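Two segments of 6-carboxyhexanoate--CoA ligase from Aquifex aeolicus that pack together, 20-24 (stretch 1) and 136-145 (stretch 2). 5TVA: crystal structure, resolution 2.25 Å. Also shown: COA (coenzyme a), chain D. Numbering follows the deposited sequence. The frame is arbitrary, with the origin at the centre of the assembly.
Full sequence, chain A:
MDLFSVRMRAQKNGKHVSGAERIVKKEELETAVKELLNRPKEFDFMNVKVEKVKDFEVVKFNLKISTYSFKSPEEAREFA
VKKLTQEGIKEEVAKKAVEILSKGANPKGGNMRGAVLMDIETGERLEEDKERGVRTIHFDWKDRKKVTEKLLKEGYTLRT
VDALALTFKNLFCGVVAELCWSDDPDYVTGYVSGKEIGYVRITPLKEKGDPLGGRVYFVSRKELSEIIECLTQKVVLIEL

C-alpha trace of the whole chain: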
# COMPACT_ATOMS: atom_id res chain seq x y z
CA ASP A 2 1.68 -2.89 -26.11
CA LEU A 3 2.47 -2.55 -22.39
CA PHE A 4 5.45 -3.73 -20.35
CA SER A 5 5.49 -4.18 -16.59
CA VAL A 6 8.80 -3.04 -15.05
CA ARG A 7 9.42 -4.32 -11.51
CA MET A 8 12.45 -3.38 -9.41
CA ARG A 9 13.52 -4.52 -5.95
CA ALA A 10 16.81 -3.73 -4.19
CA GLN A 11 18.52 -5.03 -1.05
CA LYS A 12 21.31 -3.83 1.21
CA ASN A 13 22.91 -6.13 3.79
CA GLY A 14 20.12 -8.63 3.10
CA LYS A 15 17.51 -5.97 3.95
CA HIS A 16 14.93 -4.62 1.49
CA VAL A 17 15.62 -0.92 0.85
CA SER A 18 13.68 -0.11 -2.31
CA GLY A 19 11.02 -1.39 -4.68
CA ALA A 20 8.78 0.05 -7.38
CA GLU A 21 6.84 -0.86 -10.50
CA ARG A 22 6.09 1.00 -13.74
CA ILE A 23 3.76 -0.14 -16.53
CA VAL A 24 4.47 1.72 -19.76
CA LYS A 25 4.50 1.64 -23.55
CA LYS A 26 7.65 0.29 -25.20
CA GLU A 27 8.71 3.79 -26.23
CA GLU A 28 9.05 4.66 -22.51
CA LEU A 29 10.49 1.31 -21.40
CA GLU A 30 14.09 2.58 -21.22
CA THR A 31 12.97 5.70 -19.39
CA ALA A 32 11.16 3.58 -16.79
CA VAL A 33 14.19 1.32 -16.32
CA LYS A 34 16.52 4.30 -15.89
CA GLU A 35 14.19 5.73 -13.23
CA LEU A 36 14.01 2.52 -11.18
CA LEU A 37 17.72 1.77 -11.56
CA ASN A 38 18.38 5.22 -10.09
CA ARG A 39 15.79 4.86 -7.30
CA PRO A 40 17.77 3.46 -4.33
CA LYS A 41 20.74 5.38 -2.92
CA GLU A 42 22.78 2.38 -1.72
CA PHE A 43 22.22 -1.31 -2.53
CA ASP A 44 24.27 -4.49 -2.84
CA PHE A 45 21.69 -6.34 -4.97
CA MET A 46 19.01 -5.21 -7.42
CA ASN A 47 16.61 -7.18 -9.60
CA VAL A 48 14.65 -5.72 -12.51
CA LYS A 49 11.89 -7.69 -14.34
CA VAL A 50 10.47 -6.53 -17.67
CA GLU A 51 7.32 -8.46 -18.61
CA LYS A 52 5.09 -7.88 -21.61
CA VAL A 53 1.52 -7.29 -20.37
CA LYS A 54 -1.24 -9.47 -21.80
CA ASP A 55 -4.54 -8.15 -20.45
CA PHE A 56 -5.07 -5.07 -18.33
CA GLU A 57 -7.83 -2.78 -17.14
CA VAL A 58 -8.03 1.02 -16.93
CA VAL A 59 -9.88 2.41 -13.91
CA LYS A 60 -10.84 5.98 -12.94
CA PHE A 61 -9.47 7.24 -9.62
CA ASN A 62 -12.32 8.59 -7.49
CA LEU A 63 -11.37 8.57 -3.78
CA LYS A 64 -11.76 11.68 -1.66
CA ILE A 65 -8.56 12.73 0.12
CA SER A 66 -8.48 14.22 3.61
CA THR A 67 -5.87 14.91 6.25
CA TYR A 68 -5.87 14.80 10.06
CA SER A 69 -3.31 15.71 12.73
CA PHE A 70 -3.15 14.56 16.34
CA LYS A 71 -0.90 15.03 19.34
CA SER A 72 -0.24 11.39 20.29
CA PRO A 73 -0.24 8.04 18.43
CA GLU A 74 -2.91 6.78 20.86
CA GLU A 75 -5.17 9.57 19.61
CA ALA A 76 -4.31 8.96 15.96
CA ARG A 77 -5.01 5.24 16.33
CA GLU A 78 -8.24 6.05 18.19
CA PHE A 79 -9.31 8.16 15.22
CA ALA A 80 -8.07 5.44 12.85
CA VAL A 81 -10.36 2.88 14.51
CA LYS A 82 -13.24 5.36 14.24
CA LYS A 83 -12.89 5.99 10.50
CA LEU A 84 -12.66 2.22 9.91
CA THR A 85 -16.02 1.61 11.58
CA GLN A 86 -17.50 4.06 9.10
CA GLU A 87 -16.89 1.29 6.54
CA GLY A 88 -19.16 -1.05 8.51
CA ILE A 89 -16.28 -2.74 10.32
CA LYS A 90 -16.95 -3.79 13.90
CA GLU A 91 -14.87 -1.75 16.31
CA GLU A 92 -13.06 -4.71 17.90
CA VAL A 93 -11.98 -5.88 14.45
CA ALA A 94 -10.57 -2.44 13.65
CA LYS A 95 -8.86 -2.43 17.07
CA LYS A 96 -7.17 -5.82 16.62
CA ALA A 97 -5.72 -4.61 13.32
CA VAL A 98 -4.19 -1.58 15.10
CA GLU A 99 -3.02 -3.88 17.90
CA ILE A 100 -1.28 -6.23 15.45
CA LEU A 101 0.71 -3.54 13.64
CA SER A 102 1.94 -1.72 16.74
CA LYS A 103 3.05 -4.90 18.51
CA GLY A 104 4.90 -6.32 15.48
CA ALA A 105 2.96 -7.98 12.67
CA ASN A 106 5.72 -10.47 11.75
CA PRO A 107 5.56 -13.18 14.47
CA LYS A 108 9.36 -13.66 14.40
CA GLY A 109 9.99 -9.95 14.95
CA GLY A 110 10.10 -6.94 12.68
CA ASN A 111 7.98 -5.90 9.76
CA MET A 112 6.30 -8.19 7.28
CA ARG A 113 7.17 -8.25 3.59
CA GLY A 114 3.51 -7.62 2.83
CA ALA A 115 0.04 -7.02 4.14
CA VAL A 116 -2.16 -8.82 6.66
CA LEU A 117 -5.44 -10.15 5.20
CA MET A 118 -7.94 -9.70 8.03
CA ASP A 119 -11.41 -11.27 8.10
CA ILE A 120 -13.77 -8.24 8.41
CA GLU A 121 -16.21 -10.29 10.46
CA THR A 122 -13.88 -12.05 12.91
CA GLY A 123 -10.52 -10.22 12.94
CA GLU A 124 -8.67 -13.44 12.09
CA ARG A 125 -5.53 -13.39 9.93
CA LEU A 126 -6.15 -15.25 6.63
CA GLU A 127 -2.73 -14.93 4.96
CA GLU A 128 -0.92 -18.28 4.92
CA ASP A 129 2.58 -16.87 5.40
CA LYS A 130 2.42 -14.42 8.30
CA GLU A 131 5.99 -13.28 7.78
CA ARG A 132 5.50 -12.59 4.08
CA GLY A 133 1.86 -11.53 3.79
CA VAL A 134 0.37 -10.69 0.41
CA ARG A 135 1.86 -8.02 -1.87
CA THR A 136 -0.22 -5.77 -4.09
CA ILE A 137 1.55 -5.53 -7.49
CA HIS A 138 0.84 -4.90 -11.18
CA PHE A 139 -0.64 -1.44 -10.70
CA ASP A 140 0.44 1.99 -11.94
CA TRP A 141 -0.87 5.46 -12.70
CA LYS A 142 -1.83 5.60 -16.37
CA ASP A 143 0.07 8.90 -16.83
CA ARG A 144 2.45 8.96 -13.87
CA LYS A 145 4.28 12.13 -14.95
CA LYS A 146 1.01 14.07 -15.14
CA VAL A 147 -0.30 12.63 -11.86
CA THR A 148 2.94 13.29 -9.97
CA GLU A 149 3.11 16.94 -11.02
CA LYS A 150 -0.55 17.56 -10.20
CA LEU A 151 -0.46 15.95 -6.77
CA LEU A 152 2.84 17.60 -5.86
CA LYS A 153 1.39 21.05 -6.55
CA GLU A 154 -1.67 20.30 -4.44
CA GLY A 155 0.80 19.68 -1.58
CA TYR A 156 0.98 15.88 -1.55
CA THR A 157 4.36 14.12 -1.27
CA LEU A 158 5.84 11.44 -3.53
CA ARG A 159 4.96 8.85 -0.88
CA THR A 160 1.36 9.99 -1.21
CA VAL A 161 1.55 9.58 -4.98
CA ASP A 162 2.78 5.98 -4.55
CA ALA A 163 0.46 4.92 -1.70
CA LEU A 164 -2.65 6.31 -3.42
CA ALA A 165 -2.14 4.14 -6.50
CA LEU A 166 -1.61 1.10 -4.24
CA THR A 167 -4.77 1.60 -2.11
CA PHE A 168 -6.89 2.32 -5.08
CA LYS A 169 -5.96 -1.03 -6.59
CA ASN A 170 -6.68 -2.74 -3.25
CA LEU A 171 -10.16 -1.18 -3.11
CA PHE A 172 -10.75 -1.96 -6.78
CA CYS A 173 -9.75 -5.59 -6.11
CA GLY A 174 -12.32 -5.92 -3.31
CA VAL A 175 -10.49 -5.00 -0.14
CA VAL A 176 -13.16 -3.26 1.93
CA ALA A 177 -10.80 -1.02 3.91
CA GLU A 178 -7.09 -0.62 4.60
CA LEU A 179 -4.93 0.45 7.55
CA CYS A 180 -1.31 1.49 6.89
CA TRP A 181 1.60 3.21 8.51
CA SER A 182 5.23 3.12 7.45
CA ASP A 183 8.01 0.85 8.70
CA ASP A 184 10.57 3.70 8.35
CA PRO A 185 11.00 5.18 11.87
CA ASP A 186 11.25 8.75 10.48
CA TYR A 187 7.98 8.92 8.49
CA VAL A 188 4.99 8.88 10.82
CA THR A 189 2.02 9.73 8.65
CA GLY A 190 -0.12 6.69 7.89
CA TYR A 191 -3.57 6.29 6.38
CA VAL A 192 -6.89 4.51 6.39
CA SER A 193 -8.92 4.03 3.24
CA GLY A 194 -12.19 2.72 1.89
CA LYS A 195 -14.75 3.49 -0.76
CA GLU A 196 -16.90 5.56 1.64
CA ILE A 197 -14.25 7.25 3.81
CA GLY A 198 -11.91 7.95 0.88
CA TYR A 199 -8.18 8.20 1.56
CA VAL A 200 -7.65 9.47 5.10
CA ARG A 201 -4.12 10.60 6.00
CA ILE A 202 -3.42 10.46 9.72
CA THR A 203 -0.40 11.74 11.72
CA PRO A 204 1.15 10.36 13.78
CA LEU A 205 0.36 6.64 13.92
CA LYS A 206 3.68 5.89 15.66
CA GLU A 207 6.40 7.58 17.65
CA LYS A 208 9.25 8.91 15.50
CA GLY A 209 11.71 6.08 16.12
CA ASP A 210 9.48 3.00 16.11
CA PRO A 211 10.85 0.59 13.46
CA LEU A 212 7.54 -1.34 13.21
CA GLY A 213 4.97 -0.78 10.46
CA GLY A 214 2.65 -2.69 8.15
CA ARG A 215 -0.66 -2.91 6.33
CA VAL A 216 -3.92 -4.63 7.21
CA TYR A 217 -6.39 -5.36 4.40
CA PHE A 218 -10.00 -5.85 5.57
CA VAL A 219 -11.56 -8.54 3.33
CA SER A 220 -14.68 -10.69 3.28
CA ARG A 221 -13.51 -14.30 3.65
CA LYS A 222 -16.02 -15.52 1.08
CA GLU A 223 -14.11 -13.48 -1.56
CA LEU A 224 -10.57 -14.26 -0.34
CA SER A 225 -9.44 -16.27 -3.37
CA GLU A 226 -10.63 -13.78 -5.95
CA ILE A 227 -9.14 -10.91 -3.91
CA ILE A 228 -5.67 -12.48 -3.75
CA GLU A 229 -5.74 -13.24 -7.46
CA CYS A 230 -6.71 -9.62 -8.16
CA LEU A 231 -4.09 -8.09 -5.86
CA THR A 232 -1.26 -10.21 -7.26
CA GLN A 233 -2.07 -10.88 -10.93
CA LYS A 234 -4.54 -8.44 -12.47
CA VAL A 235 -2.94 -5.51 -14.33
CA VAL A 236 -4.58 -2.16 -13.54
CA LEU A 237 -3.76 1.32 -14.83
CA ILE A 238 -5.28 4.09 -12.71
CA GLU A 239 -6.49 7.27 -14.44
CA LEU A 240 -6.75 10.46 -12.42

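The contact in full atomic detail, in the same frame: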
# COMPACT_ATOMS: atom_id res chain seq x y z
N ALA A 20 9.69 -0.80 -6.62
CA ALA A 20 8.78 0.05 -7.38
C ALA A 20 8.42 -0.69 -8.65
O ALA A 20 9.15 -1.57 -9.10
CB ALA A 20 9.42 1.42 -7.71
N GLU A 21 7.30 -0.29 -9.25
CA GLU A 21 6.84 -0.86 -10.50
C GLU A 21 6.33 0.26 -11.40
O GLU A 21 5.72 1.23 -10.92
CB GLU A 21 5.72 -1.90 -10.27
CG GLU A 21 5.12 -2.47 -11.56
CD GLU A 21 4.27 -3.72 -11.30
OE1 GLU A 21 4.12 -4.11 -10.12
OE2 GLU A 21 3.78 -4.33 -12.28
N ARG A 22 6.63 0.14 -12.69
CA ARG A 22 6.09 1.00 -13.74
C ARG A 22 5.52 0.14 -14.86
O ARG A 22 6.10 -0.89 -15.22
CB ARG A 22 7.18 1.93 -14.30
CG ARG A 22 7.86 2.79 -13.24
CD ARG A 22 7.02 4.01 -12.88
NE ARG A 22 7.71 4.84 -11.88
CZ ARG A 22 7.58 4.67 -10.56
NH1 ARG A 22 6.75 3.75 -10.08
NH2 ARG A 22 8.25 5.45 -9.73
N ILE A 23 4.39 0.57 -15.42
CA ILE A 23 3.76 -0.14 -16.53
C ILE A 23 3.61 0.89 -17.64
O ILE A 23 2.86 1.85 -17.49
CB ILE A 23 2.39 -0.72 -16.15
CG1 ILE A 23 2.52 -1.55 -14.88
CG2 ILE A 23 1.82 -1.52 -17.29
CD1 ILE A 23 1.19 -2.03 -14.34
N VAL A 24 4.32 0.68 -18.75
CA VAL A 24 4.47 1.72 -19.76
C VAL A 24 4.49 1.10 -21.15
O VAL A 24 4.71 -0.11 -21.32
CB VAL A 24 5.76 2.56 -19.54
CG1 VAL A 24 5.76 3.21 -18.15
CG2 VAL A 24 7.02 1.71 -19.72
N THR A 136 0.46 -6.36 -2.95
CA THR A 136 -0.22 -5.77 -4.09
C THR A 136 0.82 -5.38 -5.14
O THR A 136 1.79 -4.69 -4.81
CB THR A 136 -1.01 -4.53 -3.66
OG1 THR A 136 -1.95 -4.87 -2.64
CG2 THR A 136 -1.73 -3.90 -4.85
N ILE A 137 0.62 -5.82 -6.39
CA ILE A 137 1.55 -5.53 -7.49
C ILE A 137 0.74 -5.29 -8.75
O ILE A 137 -0.49 -5.33 -8.74
CB ILE A 137 2.60 -6.66 -7.72
CG1 ILE A 137 1.96 -7.99 -8.11
CG2 ILE A 137 3.53 -6.85 -6.48
CD1 ILE A 137 2.97 -8.94 -8.77
N HIS A 138 1.45 -5.01 -9.85
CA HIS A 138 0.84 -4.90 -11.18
C HIS A 138 -0.21 -3.79 -11.22
O HIS A 138 -1.32 -3.97 -11.73
CB HIS A 138 0.23 -6.23 -11.63
CG HIS A 138 1.23 -7.26 -12.05
ND1 HIS A 138 2.53 -6.93 -12.39
CD2 HIS A 138 1.12 -8.59 -12.22
CE1 HIS A 138 3.18 -8.03 -12.73
NE2 HIS A 138 2.34 -9.05 -12.64
N PHE A 139 0.17 -2.65 -10.67
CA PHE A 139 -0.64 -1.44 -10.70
C PHE A 139 0.27 -0.27 -11.02
O PHE A 139 1.46 -0.29 -10.68
CB PHE A 139 -1.36 -1.21 -9.35
CG PHE A 139 -0.43 -0.87 -8.25
CD1 PHE A 139 -0.05 0.47 -8.00
CD2 PHE A 139 0.11 -1.87 -7.46
CE1 PHE A 139 0.86 0.79 -6.99
CE2 PHE A 139 1.00 -1.57 -6.45
CZ PHE A 139 1.39 -0.21 -6.22
N ASP A 140 -0.28 0.75 -11.69
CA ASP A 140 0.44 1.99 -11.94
C ASP A 140 -0.56 3.07 -12.32
O ASP A 140 -1.68 2.77 -12.78
CB ASP A 140 1.51 1.81 -13.03
CG ASP A 140 2.57 2.94 -13.02
OD1 ASP A 140 2.57 3.78 -12.09
OD2 ASP A 140 3.44 2.93 -13.93
N TRP A 141 -0.17 4.33 -12.09
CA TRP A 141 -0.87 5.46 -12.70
C TRP A 141 -0.73 5.39 -14.21
O TRP A 141 0.37 5.22 -14.74
CB TRP A 141 -0.30 6.82 -12.22
CG TRP A 141 -0.47 7.10 -10.76
CD1 TRP A 141 0.49 7.02 -9.80
CD2 TRP A 141 -1.67 7.47 -10.09
NE1 TRP A 141 -0.04 7.32 -8.57
CE2 TRP A 141 -1.37 7.61 -8.72
CE3 TRP A 141 -2.99 7.68 -10.51
CZ2 TRP A 141 -2.32 7.98 -7.77
CZ3 TRP A 141 -3.94 8.05 -9.56
CH2 TRP A 141 -3.60 8.19 -8.21
N LYS A 142 -1.85 5.55 -14.91
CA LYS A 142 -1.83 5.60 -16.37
C LYS A 142 -0.84 6.63 -16.91
O LYS A 142 -0.07 6.35 -17.84
CB LYS A 142 -3.24 5.91 -16.88
CG LYS A 142 -3.33 6.06 -18.39
CD LYS A 142 -4.78 5.97 -18.82
CE LYS A 142 -4.87 5.74 -20.31
NZ LYS A 142 -4.24 4.44 -20.64
N ASP A 143 -0.84 7.84 -16.35
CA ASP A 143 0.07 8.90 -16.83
C ASP A 143 0.82 9.42 -15.62
O ASP A 143 0.48 10.49 -15.10
CB ASP A 143 -0.71 10.02 -17.56
CG ASP A 143 0.21 11.07 -18.18
OD1 ASP A 143 1.44 11.00 -17.96
OD2 ASP A 143 -0.29 11.97 -18.89
N ARG A 144 1.83 8.67 -15.17
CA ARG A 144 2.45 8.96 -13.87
C ARG A 144 3.07 10.36 -13.82
O ARG A 144 3.03 11.03 -12.78
CB ARG A 144 3.50 7.90 -13.52
CG ARG A 144 3.98 8.05 -12.09
CD ARG A 144 4.92 6.93 -11.67
NE ARG A 144 4.20 5.82 -11.06
CZ ARG A 144 4.04 5.63 -9.74
NH1 ARG A 144 4.58 6.49 -8.86
NH2 ARG A 144 3.37 4.55 -9.31
N LYS A 145 3.67 10.81 -14.92
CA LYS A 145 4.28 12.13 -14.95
C LYS A 145 3.24 13.21 -14.68
O LYS A 145 3.43 14.09 -13.83
CB LYS A 145 4.97 12.35 -16.31
CG LYS A 145 5.97 13.53 -16.40
CD LYS A 145 5.41 14.63 -17.33
CE LYS A 145 6.26 14.82 -18.57
NZ LYS A 145 6.69 13.48 -19.05
N1A COA D . 9.25 -5.82 0.76
C2A COA D . 10.10 -6.77 1.20
N3A COA D . 10.57 -7.71 0.40
C4A COA D . 10.18 -7.76 -0.89
C5A COA D . 9.30 -6.80 -1.39
C6A COA D . 8.85 -5.80 -0.49
N6A COA D . 7.87 -4.75 -0.99
N7A COA D . 9.09 -7.05 -2.69
C8A COA D . 9.79 -8.12 -3.01
N9A COA D . 10.48 -8.54 -1.95
C1B COA D . 11.28 -9.79 -2.04
C2B COA D . 11.93 -10.42 -1.15
O2B COA D . 11.24 -10.55 0.13
C3B COA D . 11.69 -11.87 -1.96
O3B COA D . 10.28 -12.17 -1.82
P3B COA D . 9.54 -13.38 -0.92
O7A COA D . 8.47 -13.96 -1.79
O8A COA D . 10.49 -14.46 -0.47
O9A COA D . 8.88 -12.81 0.31
C4B COA D . 12.02 -11.61 -3.20
O4B COA D . 12.14 -10.06 -3.31
C5B COA D . 10.98 -12.13 -4.31
O5B COA D . 9.89 -11.27 -4.41
P1A COA D . 9.07 -10.93 -5.83
O1A COA D . 7.58 -11.25 -5.63
O2A COA D . 9.62 -11.67 -7.03
O3A COA D . 9.18 -9.31 -6.08
P2A COA D . 9.05 -8.48 -7.54
O4A COA D . 10.43 -8.58 -8.21
O5A COA D . 8.04 -9.16 -8.48
O6A COA D . 8.65 -6.88 -7.18
CBP COA D . 7.54 -4.92 -5.91
CCP COA D . 7.64 -6.51 -6.19
CDP COA D . 8.79 -4.46 -5.10
CEP COA D . 7.67 -4.16 -7.24
CAP COA D . 6.16 -4.55 -5.13
OAP COA D . 6.33 -4.43 -3.76
C9P COA D . 5.47 -3.23 -5.57
O9P COA D . 4.62 -3.22 -6.43
N8P COA D . 5.82 -1.96 -4.93
C7P COA D . 5.19 -0.67 -5.36
C6P COA D . 4.38 -0.02 -4.24
C5P COA D . 5.21 0.39 -2.98
O5P COA D . 5.96 -0.34 -2.47
N4P COA D . 5.00 1.75 -2.42
C3P COA D . 5.81 2.20 -1.21
C2P COA D . 5.15 3.45 -0.62
S1P COA D . 3.41 2.98 -0.36
O HOH W 1 3.46 1.35 -9.62

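Stretch 1 is a β-strand that crosses the short strand 139-141 at 68°, and the cross-stretch hydrogen bonds all have a side-chain carboxylate as acceptor. Ala20 makes no contact with stretch 2, but its carbonyl O lies 3.5 Å from CEP of coenzyme A. Glu21 points toward stretch 2 with an extended side chain (chi1 and chi2 both t), and its carboxylate grips His138 twice: the backbone N of His138 donates to Glu21 OE1 (2.8 Å), and ND1 of the His138 ring donates to Glu21 OE2 (2.9 Å, nearly linear at 175°). His138 adopts a left-handed backbone conformation (phi/psi 61/46). The carbonyl O of Glu21 accepts hydrogen bonds from Arg22 NH1 (2.8 Å) and from a water (2.6 Å) that also donates to Phe139 O (2.8 Å), bridging the two backbones.

Arg22 leaves its CA sideways, yet its guanidinium lies flat on that of Arg144, with centres 3.7 Å apart and planes at 9°. The charge of Arg144 is balanced by a salt bridge from its NE to Asp140 OD1 (2.8 Å), which helps make this pairing of like charges tolerable. The other carboxylate oxygen, Asp140 OD2, accepts a hydrogen bond from Ile23 N (2.9 Å), so Asp140 links the strand backbone to Arg144. The Ile23 side chain adds apolar packing, with CD1 3.8 Å from His138 C. Val24 contributes almost nothing.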